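Local coordinates for protein splicing factor U2AF 35 kDa subunit (Homo sapiens, PDB 1JMT) that pairs with U2AF2 and helps select the 3' splice site during pre-mRNA splicing, recruiting U2 snRNP to the branch point, at residues A[41-44]-A[45-49]; A[90-94]-A[95-99]; A[26-29]-A[30-34]; A[33-36]-A[37-40]. The protein carries 1 engineered substitution. One frame throughout, in Å; residues are numbered along the deposited sequence.

Contact 1: A[41-44]-A[45-49]; sequences EEVF and TEMEE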
loop_
_atom_site.group_PDB
_atom_site.type_symbol
_atom_site.label_atom_id
_atom_site.label_comp_id
_atom_site.label_asym_id
_atom_site.label_seq_id
_atom_site.Cartn_x
_atom_site.Cartn_y
_atom_site.Cartn_z
ATOM N N GLU A 41 4.180 -9.286 -0.446
ATOM C CA GLU A 41 3.303 -10.442 -0.566
ATOM C C GLU A 41 1.911 -10.065 -0.071
ATOM O O GLU A 41 0.893 -10.389 -0.692
ATOM C CB GLU A 41 3.880 -11.599 0.260
ATOM C CG GLU A 41 3.103 -12.907 0.200
ATOM C CD GLU A 41 1.848 -12.890 1.053
ATOM O OE1 GLU A 41 1.951 -12.612 2.268
ATOM O OE2 GLU A 41 0.757 -13.159 0.510
ATOM N N GLU A 42 1.881 -9.352 1.048
ATOM C CA GLU A 42 0.633 -8.911 1.648
ATOM C C GLU A 42 -0.221 -8.123 0.650
ATOM O O GLU A 42 -1.416 -8.384 0.497
ATOM C CB GLU A 42 0.931 -8.035 2.860
ATOM C CG GLU A 42 -0.289 -7.707 3.681
ATOM C CD GLU A 42 -0.736 -8.876 4.531
ATOM O OE1 GLU A 42 -0.049 -9.181 5.529
ATOM O OE2 GLU A 42 -1.770 -9.490 4.198
ATOM N N VAL A 43 0.401 -7.168 -0.033
ATOM C CA VAL A 43 -0.313 -6.333 -0.992
ATOM C C VAL A 43 -0.586 -7.061 -2.302
ATOM O O VAL A 43 -1.713 -7.049 -2.812
ATOM C CB VAL A 43 0.472 -5.021 -1.256
ATOM C CG1 VAL A 43 -0.246 -4.160 -2.300
ATOM C CG2 VAL A 43 0.615 -4.255 0.055
ATOM N N PHE A 44 0.442 -7.705 -2.840
ATOM C CA PHE A 44 0.307 -8.450 -4.080
ATOM C C PHE A 44 -0.849 -9.453 -4.025
ATOM O O PHE A 44 -1.735 -9.441 -4.886
ATOM C CB PHE A 44 1.601 -9.201 -4.389
ATOM C CG PHE A 44 1.554 -9.969 -5.679
ATOM C CD1 PHE A 44 1.709 -9.315 -6.900
ATOM C CD2 PHE A 44 1.324 -11.340 -5.676
ATOM C CE1 PHE A 44 1.635 -10.020 -8.102
ATOM C CE2 PHE A 44 1.247 -12.059 -6.875
ATOM C CZ PHE A 44 1.402 -11.399 -8.089
ATOM N N THR A 45 -0.839 -10.314 -3.008
ATOM C CA THR A 45 -1.875 -11.331 -2.851
ATOM C C THR A 45 -3.274 -10.730 -2.876
ATOM O O THR A 45 -4.166 -11.230 -3.568
ATOM C CB THR A 45 -1.687 -12.115 -1.542
ATOM O OG1 THR A 45 -0.478 -12.877 -1.622
ATOM C CG2 THR A 45 -2.866 -13.057 -1.300
ATOM N N GLU A 46 -3.470 -9.660 -2.119
ATOM C CA GLU A 46 -4.768 -9.007 -2.092
ATOM C C GLU A 46 -5.116 -8.460 -3.478
ATOM O O GLU A 46 -6.262 -8.581 -3.918
ATOM C CB GLU A 46 -4.771 -7.879 -1.054
ATOM C CG GLU A 46 -6.104 -7.148 -0.911
ATOM C CD GLU A 46 -7.254 -8.051 -0.453
ATOM O OE1 GLU A 46 -6.998 -9.082 0.199
ATOM O OE2 GLU A 46 -8.423 -7.712 -0.733
ATOM N N MET A 47 -4.138 -7.876 -4.175
ATOM C CA MET A 47 -4.399 -7.329 -5.516
ATOM C C MET A 47 -4.933 -8.403 -6.455
ATOM O O MET A 47 -5.895 -8.175 -7.195
ATOM C CB MET A 47 -3.133 -6.720 -6.138
ATOM C CG MET A 47 -2.605 -5.469 -5.439
ATOM S SD MET A 47 -3.823 -4.138 -5.353
ATOM C CE MET A 47 -4.429 -4.396 -3.697
ATOM N N GLU A 48 -4.311 -9.577 -6.421
ATOM C CA GLU A 48 -4.732 -10.677 -7.280
ATOM C C GLU A 48 -5.997 -11.360 -6.781
ATOM O O GLU A 48 -6.819 -11.782 -7.567
ATOM C CB GLU A 48 -3.610 -11.712 -7.418
ATOM C CG GLU A 48 -2.394 -11.184 -8.150
ATOM C CD GLU A 48 -1.920 -12.122 -9.244
ATOM O OE1 GLU A 48 -1.496 -13.249 -8.912
ATOM O OE2 GLU A 48 -1.976 -11.732 -10.435
ATOM N N GLU A 49 -6.144 -11.466 -5.469
ATOM C CA GLU A 49 -7.307 -12.118 -4.883
ATOM C C GLU A 49 -8.614 -11.364 -5.126
ATOM O O GLU A 49 -9.614 -11.957 -5.533
ATOM C CB GLU A 49 -7.088 -12.304 -3.376
ATOM C CG GLU A 49 -7.271 -13.731 -2.876
ATOM C CD GLU A 49 -8.720 -14.189 -2.919
ATOM O OE1 GLU A 49 -9.552 -13.593 -2.199
ATOM O OE2 GLU A 49 -9.024 -15.143 -3.670
#
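E41 reaches forward one turn of the helix to T45 with both backbone and side chain. Its carbonyl O takes the T45 N-H at 2.9 Å, while the carboxylate curls forward beside the helix, the chain bent at chi2 (-77°), and OE2 receives the T45 hydroxyl OG1 in a very short bond of 2.5 Å. The rotamer with OG1 beside the backbone N points the hydroxyl back toward E41. E42 O is hydrogen-bonded to an aromatic side chain of the bound peptide, on which E46 also packs while its carboxylate salt-bridges R91. V43 follows on the buried side: its O accepts M47 N at 2.9 Å, and its CG1 lies alongside M47 CG at 4.1 Å, the two chains pointing the same way. F44 closes the walk. Its O is gripped by E48 N at 3.0 Å, and its ring takes E48 CG over one face in a CH-pi contact, 4.1 Å from the centroid and offset toward the rim. The carboxylate plane lies 32° from that of the ring, and E48 OE2 itself is held by V54 N. V43 and F44 both rest on M57. This is the i to i+4 pattern of an alpha helix packed on a sheet, here the first helix of an RNA recognition motif (RRM).

Contact 2: A[90-94]-A[95-99]; sequences NRWFN and GQPIH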
loop_
_atom_site.group_PDB
_atom_site.type_symbol
_atom_site.label_atom_id
_atom_site.label_comp_id
_atom_site.label_asym_id
_atom_site.label_seq_id
_atom_site.Cartn_x
_atom_site.Cartn_y
_atom_site.Cartn_z
ATOM N N ASN A 90 -12.040 3.155 -0.581
ATOM C CA ASN A 90 -13.051 2.921 0.448
ATOM C C ASN A 90 -12.533 1.924 1.493
ATOM O O ASN A 90 -13.323 1.326 2.229
ATOM C CB ASN A 90 -14.343 2.359 -0.160
ATOM C CG ASN A 90 -15.074 3.373 -1.016
ATOM O OD1 ASN A 90 -15.136 4.549 -0.672
ATOM N ND2 ASN A 90 -15.641 2.920 -2.129
ATOM N N ARG A 91 -11.216 1.737 1.561
ATOM C CA ARG A 91 -10.657 0.786 2.525
ATOM C C ARG A 91 -9.544 1.343 3.402
ATOM O O ARG A 91 -8.912 2.355 3.080
ATOM C CB ARG A 91 -10.125 -0.460 1.803
ATOM C CG ARG A 91 -11.153 -1.206 0.979
ATOM C CD ARG A 91 -10.528 -2.405 0.250
ATOM N NE ARG A 91 -10.086 -3.451 1.171
ATOM C CZ ARG A 91 -9.491 -4.577 0.794
ATOM N NH1 ARG A 91 -9.257 -4.810 -0.493
ATOM N NH2 ARG A 91 -9.136 -5.476 1.704
ATOM N N TRP A 92 -9.314 0.664 4.521
ATOM C CA TRP A 92 -8.256 1.039 5.446
ATOM C C TRP A 92 -7.087 0.102 5.182
ATOM O O TRP A 92 -7.240 -0.954 4.574
ATOM C CB TRP A 92 -8.676 0.821 6.906
ATOM C CG TRP A 92 -9.908 1.531 7.373
ATOM C CD1 TRP A 92 -11.083 0.953 7.765
ATOM C CD2 TRP A 92 -10.053 2.936 7.617
ATOM N NE1 TRP A 92 -11.945 1.908 8.246
ATOM C CE2 TRP A 92 -11.343 3.135 8.164
ATOM C CE3 TRP A 92 -9.223 4.045 7.420
ATOM C CZ2 TRP A 92 -11.819 4.401 8.531
ATOM C CZ3 TRP A 92 -9.695 5.308 7.786
ATOM C CH2 TRP A 92 -10.987 5.471 8.332
ATOM N N PHE A 93 -5.922 0.497 5.662
ATOM C CA PHE A 93 -4.727 -0.318 5.562
ATOM C C PHE A 93 -3.828 0.121 6.704
ATOM O O PHE A 93 -3.423 1.282 6.771
ATOM C CB PHE A 93 -3.988 -0.112 4.230
ATOM C CG PHE A 93 -2.788 -1.008 4.065
ATOM C CD1 PHE A 93 -2.916 -2.271 3.496
ATOM C CD2 PHE A 93 -1.531 -0.595 4.492
ATOM C CE1 PHE A 93 -1.814 -3.101 3.353
ATOM C CE2 PHE A 93 -0.420 -1.427 4.353
ATOM C CZ PHE A 93 -0.562 -2.678 3.784
ATOM N N ASN A 94 -3.560 -0.793 7.628
ATOM C CA ASN A 94 -2.667 -0.503 8.742
ATOM C C ASN A 94 -2.995 0.759 9.553
ATOM O O ASN A 94 -2.102 1.527 9.901
ATOM C CB ASN A 94 -1.236 -0.426 8.191
ATOM C CG ASN A 94 -0.181 -0.485 9.276
ATOM O OD1 ASN A 94 -0.309 -1.233 10.243
ATOM N ND2 ASN A 94 0.884 0.295 9.105
ATOM N N GLY A 95 -4.271 0.973 9.859
ATOM C CA GLY A 95 -4.647 2.139 10.647
ATOM C C GLY A 95 -4.738 3.469 9.899
ATOM O O GLY A 95 -4.873 4.528 10.514
ATOM N N GLN A 96 -4.653 3.427 8.573
ATOM C CA GLN A 96 -4.745 4.637 7.764
ATOM C C GLN A 96 -5.655 4.374 6.581
ATOM O O GLN A 96 -5.797 3.242 6.138
ATOM C CB GLN A 96 -3.375 5.046 7.226
ATOM C CG GLN A 96 -2.359 5.466 8.262
ATOM C CD GLN A 96 -2.798 6.688 9.040
ATOM O OE1 GLN A 96 -3.353 7.637 8.477
ATOM N NE2 GLN A 96 -2.542 6.678 10.340
ATOM N N PRO A 97 -6.320 5.415 6.073
ATOM C CA PRO A 97 -7.189 5.178 4.921
ATOM C C PRO A 97 -6.248 5.042 3.721
ATOM O O PRO A 97 -5.150 5.594 3.738
ATOM C CB PRO A 97 -8.010 6.455 4.855
ATOM C CG PRO A 97 -7.006 7.492 5.279
ATOM C CD PRO A 97 -6.349 6.831 6.475
ATOM N N ILE A 98 -6.648 4.298 2.701
ATOM C CA ILE A 98 -5.796 4.161 1.524
ATOM C C ILE A 98 -6.055 5.344 0.611
ATOM O O ILE A 98 -7.175 5.853 0.552
ATOM C CB ILE A 98 -6.122 2.889 0.726
ATOM C CG1 ILE A 98 -5.756 1.656 1.551
ATOM C CG2 ILE A 98 -5.387 2.917 -0.631
ATOM C CD1 ILE A 98 -6.155 0.330 0.907
ATOM N N HIS A 99 -5.016 5.788 -0.087
ATOM C CA HIS A 99 -5.136 6.884 -1.051
ATOM C C HIS A 99 -4.731 6.269 -2.388
ATOM O O HIS A 99 -3.546 6.203 -2.715
ATOM C CB HIS A 99 -4.191 8.029 -0.677
ATOM C CG HIS A 99 -4.659 8.846 0.487
ATOM N ND1 HIS A 99 -5.543 9.899 0.353
ATOM C CD2 HIS A 99 -4.379 8.760 1.808
ATOM C CE1 HIS A 99 -5.780 10.425 1.539
ATOM N NE2 HIS A 99 -5.086 9.753 2.441
#
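R91, W92 and F93 run antiparallel to Q96, P97 and I98, and the backbone sets the register. F93 and Q96 form the hydrogen-bonded pair: F93 N gives to Q96 O at 2.8 Å, and Q96 N returns to F93 O at 3.1 Å, arriving from above the carbonyl plane. Further along, I98 N gives to R91 O at 3.0 Å. The turn between is type I', F93 to Q96, with N94 and G95 both at positive phi; at G95 a side chain would run into N94 O. Among the apolar contacts, the CE3-CZ3 edge of the W92 indole is turned to P97, CZ3 lying 3.6 Å from P97 CB. Replacing W92 by alanine takes away the indole edge, and P97 would probably lose its partner on that side, as would an apolar side chain of the bound peptide. On the other side of the strands F93 CB touches I98 CG1 at 3.7 Å. R91 to F93 make the Arg-X-Phe motif of U2AF homology motifs: R91 NH1 bonds to Y51 OH, NH2 salt-bridges an acidic side chain of the bound peptide, and F93 meets an aromatic one edge-to-face. The hairpin edges the sheet, strand 96-102 pairing with 3-11, with R91 and F93 turned toward helix 22-51.

Contact 3: A[26-29]-A[30-34]; sequences AVSD and VEMQE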
loop_
_atom_site.group_PDB
_atom_site.type_symbol
_atom_site.label_atom_id
_atom_site.label_comp_id
_atom_site.label_asym_id
_atom_site.label_seq_id
_atom_site.Cartn_x
_atom_site.Cartn_y
_atom_site.Cartn_z
ATOM N N ALA A 26 24.043 -5.222 9.310
ATOM C CA ALA A 26 23.653 -6.449 8.629
ATOM C C ALA A 26 22.296 -6.939 9.111
ATOM O O ALA A 26 21.456 -7.353 8.307
ATOM C CB ALA A 26 24.704 -7.529 8.853
ATOM N N VAL A 27 22.092 -6.903 10.425
ATOM C CA VAL A 27 20.835 -7.348 11.010
ATOM C C VAL A 27 19.705 -6.438 10.520
ATOM O O VAL A 27 18.621 -6.901 10.189
ATOM C CB VAL A 27 20.907 -7.314 12.556
ATOM C CG1 VAL A 27 19.538 -7.576 13.152
ATOM C CG2 VAL A 27 21.897 -8.364 13.053
ATOM N N SER A 28 19.982 -5.142 10.470
ATOM C CA SER A 28 19.016 -4.155 10.017
ATOM C C SER A 28 18.661 -4.387 8.546
ATOM O O SER A 28 17.500 -4.292 8.163
ATOM C CB SER A 28 19.589 -2.750 10.212
ATOM O OG SER A 28 18.712 -1.762 9.713
ATOM N N ASP A 29 19.657 -4.699 7.723
ATOM C CA ASP A 29 19.397 -4.952 6.311
ATOM C C ASP A 29 18.451 -6.135 6.151
ATOM O O ASP A 29 17.482 -6.069 5.391
ATOM C CB ASP A 29 20.691 -5.255 5.546
ATOM C CG ASP A 29 21.623 -4.064 5.471
ATOM O OD1 ASP A 29 21.127 -2.920 5.402
ATOM O OD2 ASP A 29 22.857 -4.278 5.463
ATOM N N VAL A 30 18.743 -7.216 6.869
ATOM C CA VAL A 30 17.926 -8.422 6.798
ATOM C C VAL A 30 16.479 -8.181 7.235
ATOM O O VAL A 30 15.542 -8.563 6.537
ATOM C CB VAL A 30 18.525 -9.558 7.668
ATOM C CG1 VAL A 30 17.625 -10.791 7.619
ATOM C CG2 VAL A 30 19.917 -9.914 7.164
ATOM N N GLU A 31 16.296 -7.545 8.384
ATOM C CA GLU A 31 14.954 -7.295 8.885
ATOM C C GLU A 31 14.152 -6.387 7.953
ATOM O O GLU A 31 12.964 -6.617 7.737
ATOM C CB GLU A 31 15.028 -6.712 10.293
ATOM C CG GLU A 31 15.845 -7.590 11.226
ATOM C CD GLU A 31 15.840 -7.111 12.658
ATOM O OE1 GLU A 31 16.132 -5.920 12.893
ATOM O OE2 GLU A 31 15.551 -7.930 13.551
ATOM N N MET A 32 14.798 -5.366 7.396
ATOM C CA MET A 32 14.114 -4.468 6.476
ATOM C C MET A 32 13.665 -5.260 5.253
ATOM O O MET A 32 12.521 -5.146 4.814
ATOM C CB MET A 32 15.031 -3.331 6.026
ATOM C CG MET A 32 15.351 -2.311 7.098
ATOM S SD MET A 32 16.076 -0.804 6.393
ATOM C CE MET A 32 17.822 -1.260 6.321
ATOM N N GLN A 33 14.576 -6.067 4.715
ATOM C CA GLN A 33 14.290 -6.886 3.544
ATOM C C GLN A 33 13.132 -7.845 3.789
ATOM O O GLN A 33 12.266 -8.002 2.932
ATOM C CB GLN A 33 15.530 -7.688 3.136
ATOM C CG GLN A 33 15.356 -8.472 1.841
ATOM C CD GLN A 33 15.071 -7.572 0.645
ATOM O OE1 GLN A 33 15.872 -6.702 0.303
ATOM N NE2 GLN A 33 13.925 -7.776 0.009
ATOM N N GLU A 34 13.124 -8.488 4.955
ATOM C CA GLU A 34 12.064 -9.431 5.307
ATOM C C GLU A 34 10.738 -8.704 5.533
ATOM O O GLU A 34 9.667 -9.226 5.219
ATOM C CB GLU A 34 12.445 -10.217 6.568
ATOM C CG GLU A 34 13.822 -10.884 6.488
ATOM C CD GLU A 34 14.103 -11.820 7.653
ATOM O OE1 GLU A 34 13.750 -11.477 8.801
ATOM O OE2 GLU A 34 14.688 -12.900 7.418
#
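D29, V30 and M32 carry most of this one-turn contact, with S28 as the shared neighbour. M32 lays its chain back along the helix toward S28 and D29. With CG beside its own backbone N (chi1 -70°), CG settles 3.1 Å from S28 O, and the bend at chi3 brings the terminal methyl CE to 3.5 Å from S28 OG. The same methyl lies 3.8 Å from D29 OD1, an apolar neighbour to both polar groups. A serine in place of M32 would probably lose that contact, leaving S28 OG and the D29 carboxylate without the methyl beside them. V30 looks back at A26: its CG2 branch, set beside the backbone N, lies 3.2 Å from A26 O, the very carbonyl that accepts V30 N at 3.1 Å. D29 answers chiefly through its backbone, O receiving Q33 N at 3.0 Å. Two like bonds, E31 N to V27 O and M32 N to S28 O, complete the ladder, and the extended E31 chain runs beside V27, E31 CD 3.8 Å from V27 CG1. This turn belongs to the early part of helix 22-51, and the centre of the contact is about 18 Å from the centre of the chain. Its side chains are mostly solvent-exposed, and it is the later turns of the same helix that press on strands 54-59 and 68-75.

Contact 4: A[33-36]-A[37-40]; sequences QEHY and DEFF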
loop_
_atom_site.group_PDB
_atom_site.type_symbol
_atom_site.label_atom_id
_atom_site.label_comp_id
_atom_site.label_asym_id
_atom_site.label_seq_id
_atom_site.Cartn_x
_atom_site.Cartn_y
_atom_site.Cartn_z
ATOM N N GLN A 33 14.576 -6.067 4.715
ATOM C CA GLN A 33 14.290 -6.886 3.544
ATOM C C GLN A 33 13.132 -7.845 3.789
ATOM O O GLN A 33 12.266 -8.002 2.932
ATOM C CB GLN A 33 15.530 -7.688 3.136
ATOM C CG GLN A 33 15.356 -8.472 1.841
ATOM C CD GLN A 33 15.071 -7.572 0.645
ATOM O OE1 GLN A 33 15.872 -6.702 0.303
ATOM N NE2 GLN A 33 13.925 -7.776 0.009
ATOM N N GLU A 34 13.124 -8.488 4.955
ATOM C CA GLU A 34 12.064 -9.431 5.307
ATOM C C GLU A 34 10.738 -8.704 5.533
ATOM O O GLU A 34 9.667 -9.226 5.219
ATOM C CB GLU A 34 12.445 -10.217 6.568
ATOM C CG GLU A 34 13.822 -10.884 6.488
ATOM C CD GLU A 34 14.103 -11.820 7.653
ATOM O OE1 GLU A 34 13.750 -11.477 8.801
ATOM O OE2 GLU A 34 14.688 -12.900 7.418
ATOM N N HIS A 35 10.817 -7.500 6.086
ATOM C CA HIS A 35 9.628 -6.702 6.343
ATOM C C HIS A 35 9.091 -6.213 4.999
ATOM O O HIS A 35 7.883 -6.110 4.800
ATOM C CB HIS A 35 9.984 -5.526 7.261
ATOM C CG HIS A 35 8.839 -4.603 7.549
ATOM N ND1 HIS A 35 8.519 -3.536 6.736
ATOM C CD2 HIS A 35 7.948 -4.582 8.568
ATOM C CE1 HIS A 35 7.480 -2.893 7.246
ATOM N NE2 HIS A 35 7.115 -3.507 8.356
ATOM N N TYR A 36 10.004 -5.937 4.072
ATOM C CA TYR A 36 9.647 -5.480 2.736
ATOM C C TYR A 36 8.950 -6.602 1.972
ATOM O O TYR A 36 7.907 -6.392 1.345
ATOM C CB TYR A 36 10.905 -5.053 1.977
ATOM C CG TYR A 36 10.666 -4.657 0.539
ATOM C CD1 TYR A 36 10.400 -3.332 0.198
ATOM C CD2 TYR A 36 10.694 -5.609 -0.485
ATOM C CE1 TYR A 36 10.170 -2.957 -1.125
ATOM C CE2 TYR A 36 10.461 -5.247 -1.817
ATOM C CZ TYR A 36 10.199 -3.916 -2.124
ATOM O OH TYR A 36 9.958 -3.534 -3.417
ATOM N N ASP A 37 9.532 -7.796 2.022
ATOM C CA ASP A 37 8.961 -8.943 1.325
ATOM C C ASP A 37 7.606 -9.344 1.908
ATOM O O ASP A 37 6.705 -9.745 1.172
ATOM C CB ASP A 37 9.922 -10.138 1.366
ATOM C CG ASP A 37 11.243 -9.851 0.676
ATOM O OD1 ASP A 37 11.268 -9.050 -0.284
ATOM O OD2 ASP A 37 12.263 -10.443 1.087
ATOM N N GLU A 38 7.468 -9.243 3.226
ATOM C CA GLU A 38 6.209 -9.578 3.883
ATOM C C GLU A 38 5.134 -8.598 3.407
ATOM O O GLU A 38 4.008 -8.986 3.093
ATOM C CB GLU A 38 6.352 -9.465 5.404
ATOM C CG GLU A 38 5.027 -9.598 6.161
ATOM C CD GLU A 38 5.172 -9.408 7.666
ATOM O OE1 GLU A 38 5.597 -8.316 8.100
ATOM O OE2 GLU A 38 4.858 -10.356 8.418
ATOM N N PHE A 39 5.501 -7.321 3.359
ATOM C CA PHE A 39 4.587 -6.274 2.925
ATOM C C PHE A 39 4.153 -6.514 1.485
ATOM O O PHE A 39 2.962 -6.470 1.169
ATOM C CB PHE A 39 5.271 -4.912 3.022
ATOM C CG PHE A 39 4.426 -3.775 2.534
ATOM C CD1 PHE A 39 3.421 -3.239 3.337
ATOM C CD2 PHE A 39 4.631 -3.238 1.264
ATOM C CE1 PHE A 39 2.635 -2.181 2.878
ATOM C CE2 PHE A 39 3.850 -2.183 0.797
ATOM C CZ PHE A 39 2.851 -1.655 1.604
ATOM N N PHE A 40 5.139 -6.771 0.628
ATOM C CA PHE A 40 4.928 -7.007 -0.797
ATOM C C PHE A 40 3.907 -8.122 -1.024
ATOM O O PHE A 40 2.899 -7.928 -1.704
ATOM C CB PHE A 40 6.262 -7.378 -1.456
ATOM C CG PHE A 40 6.253 -7.280 -2.953
ATOM C CD1 PHE A 40 6.856 -6.200 -3.593
ATOM C CD2 PHE A 40 5.646 -8.260 -3.728
ATOM C CE1 PHE A 40 6.855 -6.097 -4.981
ATOM C CE2 PHE A 40 5.637 -8.165 -5.119
ATOM C CZ PHE A 40 6.245 -7.080 -5.747
HETATM O O HOH W 1 5.593 -6.344 6.641
#
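In the middle of helix 22-51, the long first helix of the RRM, Q33 and Y36 reach forward to D37 and F40 across a single turn. The Q33 amide comes to the D37 carboxylate, NE2 giving to OD1 at 3.0 Å. That oxygen is met on its syn side, the donor 33° out of the carboxylate plane, while OD1 itself lies almost in the plane of the amide. A weak, longer bond runs from the same nitrogen to OD2, so both oxygens share it. The bend at chi2 (61°) in Q33 turns its amide toward the aspartate. D37 OD1 also stands at the edge of the Y36 ring, in its plane, 3.5 Å from CD2, with the carboxylate turned nearly at right angles to the ring. Y36 runs beside F40, both pointing the same way, and Y36 CE2 meets F40 CD1 at 4.1 Å; the hydroxyl of Y36 is anchored on V59 O. On another flank of the helix a water donates to H35 O at 2.9 Å and to E38 OE1 at 2.5 Å, tying the carboxylate back to the backbone one turn earlier. The H35 ring has this water over one face. E38 OE1 has a second mate, a basic side chain of the bound peptide. H35 ND1 bonds to Y10 OH, and F39 meets the Y10 ring as well as an aromatic side chain of the peptide. The arrangement is that of an amphipathic RRM helix, one flank on the sheet and another turned to the U2AF2 partner.

Three of the four contacts are successive turns of helix 22-51: contact 3 first, then contact 4, which shares Q33 and E34 with it, then contact 1 adjoining. Centres of contacts 3 and 4 lie about 10 Å apart, those of contacts 4 and 1 about 13 Å, and contacts 3 and 1 about 22 Å. Contact 2, the hairpin of 92-93 and 96-102, comes last in the chain yet touches two of them: R91 NH1 salt-bridges E46 OE2 at 3.0 Å, and F93 CZ packs on F39 CE1 at 3.4 Å. Helix and hairpin thus meet where the U2AF2 peptide binds, which contacts 1, 2 and 4 all touch, while contact 3 stands apart, its nearest atoms about 12 Å from contact 2.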